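Delta-1-pyrroline-5-carboxylate dehydrogenase, mitochondrial (Mus musculus, PDB 4E3X) oxidises L-glutamate gamma-semialdehyde to L-glutamate with NAD+, the last step of mitochondrial proline breakdown, and works as a homodimer. Local coordinates at residues Val32-Ile37 against Leu166-Arg171; Asp48-Ala53 against Val143-Met148. One frame throughout, in Å; residues are numbered along the deposited sequence.

Interaction 1: Val32-Ile37 against Leu166-Arg171; sequences VANEPI and LIDFFR. Unlike the reference sequence in segment 32-37: Ala-33 (reference Thr).
Glu-35 and Asn-34 of the N-terminal arm fasten on Asp-168 and Arg-171, one turn apart on helix 155-180, in a polar contact between an extended loop and a helix flank. Asp-168 carries the middle. Its OD1 takes the backbone N-H of Glu-35 through the syn lone pair, with N to OD1 at 2.8 Å in a nearly straight bond, N-H...OD1 172°. Its OD2 is met from above the carboxylate plane by ND2 of Asn-34, 3.0 Å away; that amide also reaches the backbone O of Val-515 and, through OD1, the side chain of Gln-517. One water, 2.8 Å from OD1 of Asp-168, joins it to Ala-33 O and Arg-171 NH1, while another links OD2 to Glu-35 O. With CG anti to the backbone N (chi1 179°) and a bend at chi2, Glu-35 lays its chain over CG2 and CD1 of Ile-167. Its OE1 then lies at the edge of the Arg-171 guanidinium, 2.9 Å from NH1 and 3.2 Å from NH2, both nitrogens converging on the one oxygen; OE2 goes to Arg-140 and Ser-136. With an alanine here, Arg-171 and Arg-140 would probably lose their shared carboxylate, and Ile-167 the covering from CG and CD of Glu-35. At the other end CG1 of Val-32 packs 4.0 Å from CB of Arg-171. A helix aspartate taking a passing main-chain N-H, beside a salt bridge, is how this N-terminal arm is pinned to the aldehyde dehydrogenase fold, the side chain of Asp-168 lying about 10 Å from that of the substrate-binding Ser-513.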
ATOM      1  N   VAL B  32      24.643  -5.271  -5.686  1.00 12.04           N
ATOM      2  CA  VAL B  32      24.421  -6.639  -5.256  1.00 13.26           C
ATOM      3  C   VAL B  32      24.078  -7.509  -6.453  1.00 13.10           C
ATOM      4  O   VAL B  32      23.571  -7.034  -7.475  1.00 14.83           O
ATOM      5  CB  VAL B  32      23.292  -6.739  -4.213  1.00 15.35           C
ATOM      6  CG1 VAL B  32      23.596  -5.871  -2.986  1.00 16.70           C
ATOM      7  CG2 VAL B  32      21.977  -6.338  -4.831  1.00 16.59           C
ATOM      8  N   ALA B  33      24.388  -8.787  -6.336  1.00 12.40           N
ATOM      9  CA  ALA B  33      24.004  -9.743  -7.352  1.00 12.36           C
ATOM     10  C   ALA B  33      23.358 -10.927  -6.672  1.00  9.30           C
ATOM     11  O   ALA B  33      23.528 -11.136  -5.465  1.00 10.39           O
ATOM     12  CB  ALA B  33      25.215 -10.184  -8.143  1.00 14.42           C
ATOM     13  N   ASN B  34      22.607 -11.704  -7.438  1.00  8.67           N
ATOM     14  CA  ASN B  34      22.016 -12.906  -6.887  1.00  8.70           C
ATOM     15  C   ASN B  34      23.056 -13.889  -6.369  1.00  8.44           C
ATOM     16  O   ASN B  34      24.106 -14.092  -6.978  1.00 10.24           O
ATOM     17  CB  ASN B  34      21.113 -13.575  -7.915  1.00  8.74           C
ATOM     18  CG  ASN B  34      19.885 -12.749  -8.216  1.00  8.13           C
ATOM     19  OD1 ASN B  34      19.864 -11.977  -9.174  1.00  9.80           O
ATOM     20  ND2 ASN B  34      18.868 -12.874  -7.372  1.00  8.15           N
ATOM     21  N   GLU B  35      22.755 -14.489  -5.224  1.00  7.93           N
ATOM     22  CA  GLU B  35      23.619 -15.510  -4.648  1.00  8.95           C
ATOM     23  C   GLU B  35      23.669 -16.726  -5.571  1.00  9.88           C
ATOM     24  O   GLU B  35      22.634 -17.284  -5.924  1.00 10.08           O
ATOM     25  CB  GLU B  35      23.088 -15.919  -3.276  1.00  8.70           C
ATOM     26  CG  GLU B  35      23.916 -17.001  -2.598  1.00  9.57           C
ATOM     27  CD  GLU B  35      25.251 -16.497  -2.066  1.00  9.54           C
ATOM     28  OE1 GLU B  35      25.484 -15.267  -2.055  1.00 10.34           O
ATOM     29  OE2 GLU B  35      26.070 -17.339  -1.640  1.00  9.77           O
ATOM     30  N   PRO B  36      24.876 -17.129  -5.998  1.00 10.36           N
ATOM     31  CA  PRO B  36      24.947 -18.298  -6.883  1.00 11.48           C
ATOM     32  C   PRO B  36      24.478 -19.591  -6.217  1.00 10.69           C
ATOM     33  O   PRO B  36      24.742 -19.834  -5.040  1.00 12.05           O
ATOM     34  CB  PRO B  36      26.441 -18.391  -7.226  1.00 12.08           C
ATOM     35  CG  PRO B  36      26.950 -16.981  -7.078  1.00 12.13           C
ATOM     36  CD  PRO B  36      26.173 -16.430  -5.904  1.00 10.96           C
ATOM     37  N   ILE B  37      23.768 -20.408  -6.986  1.00 11.86           N
ATOM     38  CA  ILE B  37      23.312 -21.716  -6.532  1.00 12.19           C
ATOM     39  C   ILE B  37      24.453 -22.716  -6.650  1.00 12.34           C
ATOM     40  O   ILE B  37      25.059 -22.855  -7.716  1.00 12.54           O
ATOM     41  CB  ILE B  37      22.119 -22.197  -7.380  1.00 13.30           C
ATOM     42  CG1 ILE B  37      20.947 -21.232  -7.238  1.00 14.77           C
ATOM     43  CG2 ILE B  37      21.687 -23.586  -6.960  1.00 13.08           C
ATOM     44  CD1 ILE B  37      20.376 -21.251  -5.864  1.00 16.34           C
ATOM     45  N   LEU B 166      16.877 -16.401   0.767  1.00  7.42           N
ATOM     46  CA  LEU B 166      17.003 -15.621   1.994  1.00  7.71           C
ATOM     47  C   LEU B 166      18.129 -14.592   1.879  1.00  7.06           C
ATOM     48  O   LEU B 166      17.962 -13.412   2.201  1.00  7.54           O
ATOM     49  CB  LEU B 166      17.253 -16.556   3.177  1.00  7.97           C
ATOM     50  CG  LEU B 166      17.441 -15.837   4.512  1.00  9.94           C
ATOM     51  CD1 LEU B 166      16.283 -14.892   4.786  1.00 11.12           C
ATOM     52  CD2 LEU B 166      17.571 -16.860   5.627  1.00 11.20           C
ATOM     53  N   ILE B 167      19.275 -15.051   1.397  1.00  6.96           N
ATOM     54  CA  ILE B 167      20.404 -14.170   1.152  1.00  8.00           C
ATOM     55  C   ILE B 167      20.016 -13.046   0.183  1.00  7.57           C
ATOM     56  O   ILE B 167      20.315 -11.869   0.423  1.00  7.54           O
ATOM     57  CB  ILE B 167      21.599 -14.970   0.599  1.00  7.92           C
ATOM     58  CG1 ILE B 167      22.206 -15.857   1.695  1.00  8.27           C
ATOM     59  CG2 ILE B 167      22.662 -14.051   0.021  1.00  8.83           C
ATOM     60  CD1 ILE B 167      23.098 -16.962   1.134  1.00  8.97           C
ATOM     61  N   ASP B 168      19.317 -13.403  -0.892  1.00  6.50           N
ATOM     62  CA  ASP B 168      18.887 -12.404  -1.871  1.00  7.22           C
ATOM     63  C   ASP B 168      17.896 -11.393  -1.280  1.00  6.62           C
ATOM     64  O   ASP B 168      17.990 -10.199  -1.569  1.00  6.94           O
ATOM     65  CB  ASP B 168      18.273 -13.062  -3.109  1.00  7.22           C
ATOM     66  CG  ASP B 168      19.305 -13.767  -3.997  1.00  8.79           C
ATOM     67  OD1 ASP B 168      20.518 -13.569  -3.805  1.00  8.88           O
ATOM     68  OD2 ASP B 168      18.880 -14.513  -4.908  1.00  9.73           O
ATOM     69  N   PHE B 169      16.934 -11.849  -0.477  1.00  6.62           N
ATOM     70  CA  PHE B 169      16.033 -10.905   0.191  1.00  6.81           C
ATOM     71  C   PHE B 169      16.856  -9.899   0.991  1.00  7.06           C
ATOM     72  O   PHE B 169      16.633  -8.692   0.908  1.00  8.12           O
ATOM     73  CB  PHE B 169      15.093 -11.609   1.177  1.00  7.74           C
ATOM     74  CG  PHE B 169      13.858 -12.205   0.552  1.00  8.91           C
ATOM     75  CD1 PHE B 169      13.081 -11.490  -0.347  1.00  9.94           C
ATOM     76  CD2 PHE B 169      13.448 -13.482   0.914  1.00  8.80           C
ATOM     77  CE1 PHE B 169      11.926 -12.056  -0.894  1.00 10.68           C
ATOM     78  CE2 PHE B 169      12.294 -14.049   0.382  1.00 10.02           C
ATOM     79  CZ  PHE B 169      11.536 -13.337  -0.528  1.00  9.82           C
ATOM     80  N   PHE B 170      17.799 -10.397   1.788  1.00  6.50           N
ATOM     81  CA  PHE B 170      18.577  -9.514   2.646  1.00  6.52           C
ATOM     82  C   PHE B 170      19.411  -8.522   1.830  1.00  6.97           C
ATOM     83  O   PHE B 170      19.438  -7.328   2.143  1.00  7.46           O
ATOM     84  CB  PHE B 170      19.467 -10.322   3.595  1.00  6.71           C
ATOM     85  CG  PHE B 170      18.730 -10.957   4.742  1.00  7.79           C
ATOM     86  CD1 PHE B 170      17.359 -10.791   4.908  1.00  8.87           C
ATOM     87  CD2 PHE B 170      19.421 -11.726   5.663  1.00  9.14           C
ATOM     88  CE1 PHE B 170      16.697 -11.378   5.980  1.00  9.60           C
ATOM     89  CE2 PHE B 170      18.766 -12.310   6.735  1.00 10.46           C
ATOM     90  CZ  PHE B 170      17.400 -12.141   6.891  1.00 10.12           C
ATOM     91  N   ARG B 171      20.067  -8.993   0.773  1.00  7.00           N
ATOM     92  CA  ARG B 171      20.921  -8.104  -0.027  1.00  7.22           C
ATOM     93  C   ARG B 171      20.123  -7.134  -0.896  1.00  6.74           C
ATOM     94  O   ARG B 171      20.407  -5.934  -0.918  1.00  7.31           O
ATOM     95  CB  ARG B 171      21.920  -8.877  -0.890  1.00  7.36           C
ATOM     96  CG  ARG B 171      22.923  -9.692  -0.108  1.00  8.46           C
ATOM     97  CD  ARG B 171      24.224  -9.828  -0.892  1.00  9.03           C
ATOM     98  NE  ARG B 171      25.159 -10.781  -0.288  1.00  9.99           N
ATOM     99  CZ  ARG B 171      25.381 -12.011  -0.755  1.00 10.47           C
ATOM    100  NH1 ARG B 171      24.731 -12.452  -1.830  1.00 10.57           N
ATOM    101  NH2 ARG B 171      26.240 -12.810  -0.135  1.00 11.08           N
TER
HETATM  102  O   HOH W   1      22.301 -11.570  -3.050  1.00 10.64           O
HETATM  103  O   HOH W   2      20.040 -16.557  -6.312  1.00 10.36           O

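Interaction 2: Asp48-Ala53 against Val143-Met148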
ATOM      1  N   ASP B  48      30.569 -31.641   1.288  1.00 18.13           N
ATOM      2  CA  ASP B  48      31.220 -32.067   2.524  1.00 20.09           C
ATOM      3  C   ASP B  48      30.654 -31.325   3.732  1.00 19.04           C
ATOM      4  O   ASP B  48      30.336 -31.936   4.754  1.00 18.88           O
ATOM      5  CB  ASP B  48      32.732 -31.846   2.456  1.00 23.99           C
ATOM      6  CG  ASP B  48      33.429 -32.800   1.505  1.00 27.96           C
ATOM      7  OD1 ASP B  48      32.825 -33.820   1.102  1.00 29.51           O
ATOM      8  OD2 ASP B  48      34.599 -32.524   1.172  1.00 28.89           O
ATOM      9  N   ALA B  49      30.531 -30.007   3.608  1.00 17.52           N
ATOM     10  CA  ALA B  49      30.040 -29.182   4.707  1.00 17.31           C
ATOM     11  C   ALA B  49      28.609 -29.543   5.079  1.00 15.61           C
ATOM     12  O   ALA B  49      28.265 -29.605   6.257  1.00 14.55           O
ATOM     13  CB  ALA B  49      30.144 -27.698   4.358  1.00 18.04           C
ATOM     14  N   LEU B  50      27.779 -29.786   4.067  1.00 14.93           N
ATOM     15  CA  LEU B  50      26.385 -30.141   4.306  1.00 13.46           C
ATOM     16  C   LEU B  50      26.262 -31.516   4.966  1.00 13.98           C
ATOM     17  O   LEU B  50      25.463 -31.696   5.891  1.00 13.45           O
ATOM     18  CB  LEU B  50      25.570 -30.077   3.012  1.00 13.29           C
ATOM     19  CG  LEU B  50      24.083 -30.404   3.162  1.00 12.57           C
ATOM     20  CD1 LEU B  50      23.414 -29.511   4.220  1.00 12.41           C
ATOM     21  CD2 LEU B  50      23.374 -30.283   1.817  1.00 14.18           C
ATOM     22  N   GLN B  51      27.044 -32.486   4.499  1.00 16.05           N
ATOM     23  CA  GLN B  51      27.019 -33.803   5.118  1.00 17.29           C
ATOM     24  C   GLN B  51      27.385 -33.722   6.601  1.00 16.31           C
ATOM     25  O   GLN B  51      26.768 -34.383   7.431  1.00 16.09           O
ATOM     26  CB  GLN B  51      27.931 -34.775   4.365  1.00 20.42           C
ATOM     27  CG  GLN B  51      27.345 -35.209   3.031  1.00 24.31           C
ATOM     28  CD  GLN B  51      28.318 -35.982   2.161  1.00 28.04           C
ATOM     29  OE1 GLN B  51      29.517 -36.036   2.437  1.00 30.33           O
ATOM     30  NE2 GLN B  51      27.801 -36.585   1.097  1.00 29.36           N
ATOM     31  N   LYS B  52      28.364 -32.882   6.931  1.00 15.66           N
ATOM     32  CA  LYS B  52      28.745 -32.668   8.319  1.00 16.23           C
ATOM     33  C   LYS B  52      27.611 -32.014   9.108  1.00 15.95           C
ATOM     34  O   LYS B  52      27.303 -32.424  10.225  1.00 15.45           O
ATOM     35  CB  LYS B  52      30.012 -31.813   8.402  1.00 16.47           C
ATOM     36  N   ALA B  53      26.986 -30.999   8.522  1.00 15.53           N
ATOM     37  CA  ALA B  53      25.889 -30.303   9.190  1.00 15.21           C
ATOM     38  C   ALA B  53      24.679 -31.214   9.421  1.00 14.78           C
ATOM     39  O   ALA B  53      23.992 -31.096  10.432  1.00 15.31           O
ATOM     40  CB  ALA B  53      25.491 -29.059   8.416  1.00 14.73           C
ATOM     41  N   VAL B 143      22.044 -23.759   7.985  1.00  8.86           N
ATOM     42  CA  VAL B 143      20.662 -23.408   7.645  1.00  8.15           C
ATOM     43  C   VAL B 143      20.067 -24.375   6.619  1.00  7.52           C
ATOM     44  O   VAL B 143      18.875 -24.677   6.664  1.00  8.59           O
ATOM     45  CB  VAL B 143      20.475 -21.922   7.231  1.00  8.86           C
ATOM     46  CG1 VAL B 143      20.913 -21.002   8.374  1.00 10.23           C
ATOM     47  CG2 VAL B 143      21.208 -21.597   5.938  1.00  9.42           C
ATOM     48  N   LEU B 144      20.900 -24.859   5.702  1.00  8.32           N
ATOM     49  CA  LEU B 144      20.437 -25.879   4.769  1.00  8.65           C
ATOM     50  C   LEU B 144      20.021 -27.148   5.515  1.00  7.74           C
ATOM     51  O   LEU B 144      18.936 -27.683   5.289  1.00  8.74           O
ATOM     52  CB  LEU B 144      21.520 -26.196   3.734  1.00 10.03           C
ATOM     53  CG  LEU B 144      21.475 -25.410   2.422  1.00 14.03           C
ATOM     54  CD1 LEU B 144      21.372 -23.917   2.633  1.00 16.22           C
ATOM     55  CD2 LEU B 144      22.702 -25.752   1.594  1.00 14.72           C
ATOM     56  N   ALA B 145      20.897 -27.632   6.391  1.00  7.60           N
ATOM     57  CA  ALA B 145      20.652 -28.885   7.092  1.00  8.54           C
ATOM     58  C   ALA B 145      19.405 -28.791   7.959  1.00  8.14           C
ATOM     59  O   ALA B 145      18.611 -29.738   8.026  1.00  8.42           O
ATOM     60  CB  ALA B 145      21.866 -29.273   7.934  1.00  9.56           C
ATOM     61  N   LYS B 146      19.223 -27.643   8.611  1.00  8.20           N
ATOM     62  CA  LYS B 146      18.077 -27.469   9.492  1.00  7.72           C
ATOM     63  C   LYS B 146      16.772 -27.411   8.700  1.00  7.86           C
ATOM     64  O   LYS B 146      15.735 -27.857   9.176  1.00  8.16           O
ATOM     65  CB  LYS B 146      18.256 -26.226  10.364  1.00  7.81           C
ATOM     66  CG  LYS B 146      19.335 -26.433  11.416  1.00  8.04           C
ATOM     67  CD  LYS B 146      19.578 -25.211  12.288  1.00  8.11           C
ATOM     68  CE  LYS B 146      20.578 -25.546  13.376  1.00  9.22           C
ATOM     69  NZ  LYS B 146      20.889 -24.373  14.241  1.00  9.99           N
ATOM     70  N   THR B 147      16.835 -26.867   7.492  1.00  7.36           N
ATOM     71  CA  THR B 147      15.675 -26.822   6.614  1.00  7.36           C
ATOM     72  C   THR B 147      15.378 -28.225   6.050  1.00  8.31           C
ATOM     73  O   THR B 147      14.220 -28.640   5.939  1.00  9.03           O
ATOM     74  CB  THR B 147      15.899 -25.786   5.493  1.00  7.71           C
ATOM     75  OG1 THR B 147      16.103 -24.489   6.081  1.00  8.04           O
ATOM     76  CG2 THR B 147      14.710 -25.716   4.554  1.00  9.65           C
ATOM     77  N   MET B 148      16.424 -28.972   5.712  1.00  7.92           N
ATOM     78  CA  MET B 148      16.235 -30.353   5.258  1.00  7.85           C
ATOM     79  C   MET B 148      15.619 -31.226   6.338  1.00  7.99           C
ATOM     80  O   MET B 148      14.618 -31.908   6.113  1.00  9.27           O
ATOM     81  CB  MET B 148      17.570 -30.957   4.822  1.00  8.57           C
ATOM     82  CG  MET B 148      18.159 -30.322   3.568  1.00  8.89           C
ATOM     83  SD  MET B 148      19.737 -31.046   3.082  1.00  9.90           S
ATOM     84  CE  MET B 148      19.226 -32.721   2.716  1.00 10.13           C
TER
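Leu-50 reaches from helix 45-55 to Leu-144, Ala-145 and Met-148 on helix 140-151. Its CB starts along the flank of its own helix, and CG, anti to the backbone N (chi1 -179°), carries the two methyls across to the other helix. CD1 settles over the backbone between Leu-144 and Ala-145: it lies 3.8 Å from CB of Leu-144 and equally 3.8 Å from N of Ala-145, with the Ala-145 CB at 4.0 Å. CD2 turns to the next helical turn, where SD of Met-148 waits 3.9 Å away; the bend at chi3 of that methionine (64°) turns CE away, so that SD makes the contact. One turn on from Leu-50, Ala-53 meets Ala-145 methyl to methyl, CB to CB 3.7 Å. Small residues at this point are consistent with the 8.9 Å between the segment axes, which cross at -52°, and no hydrogen bond spans the interface. The contact is buried and wholly apolar in its side chains. Phe-40 touches Leu-50 and Leu-144 from the preceding loop, and Leu-57 touches Ala-145. Helix 155-180 borders it through Val-155 on Leu-50 and Ala-163 on Leu-144, while helix 239-251 meets helix 140-151 through Val-143, Lys-146 and Thr-147.

From the N terminus the chain first runs through 32-37, which waits for its partner until helix 155-180, so interaction 1 closes a loop of 128 intervening residues. Within that loop the chain continues into helix 45-55, passes through the strands of the small mixed sheet and helices 99-118 and 121-136, and comes back on helix 140-151, where interaction 2 closes a shorter loop of 89 residues. Interaction 2 is therefore nested inside interaction 1. Their centres lie 19 Å apart and they do not touch, but helices 140-151 and 155-180 are consecutive. The extended arm is thus tied to the second of these two helices, and helix 45-55 to the first.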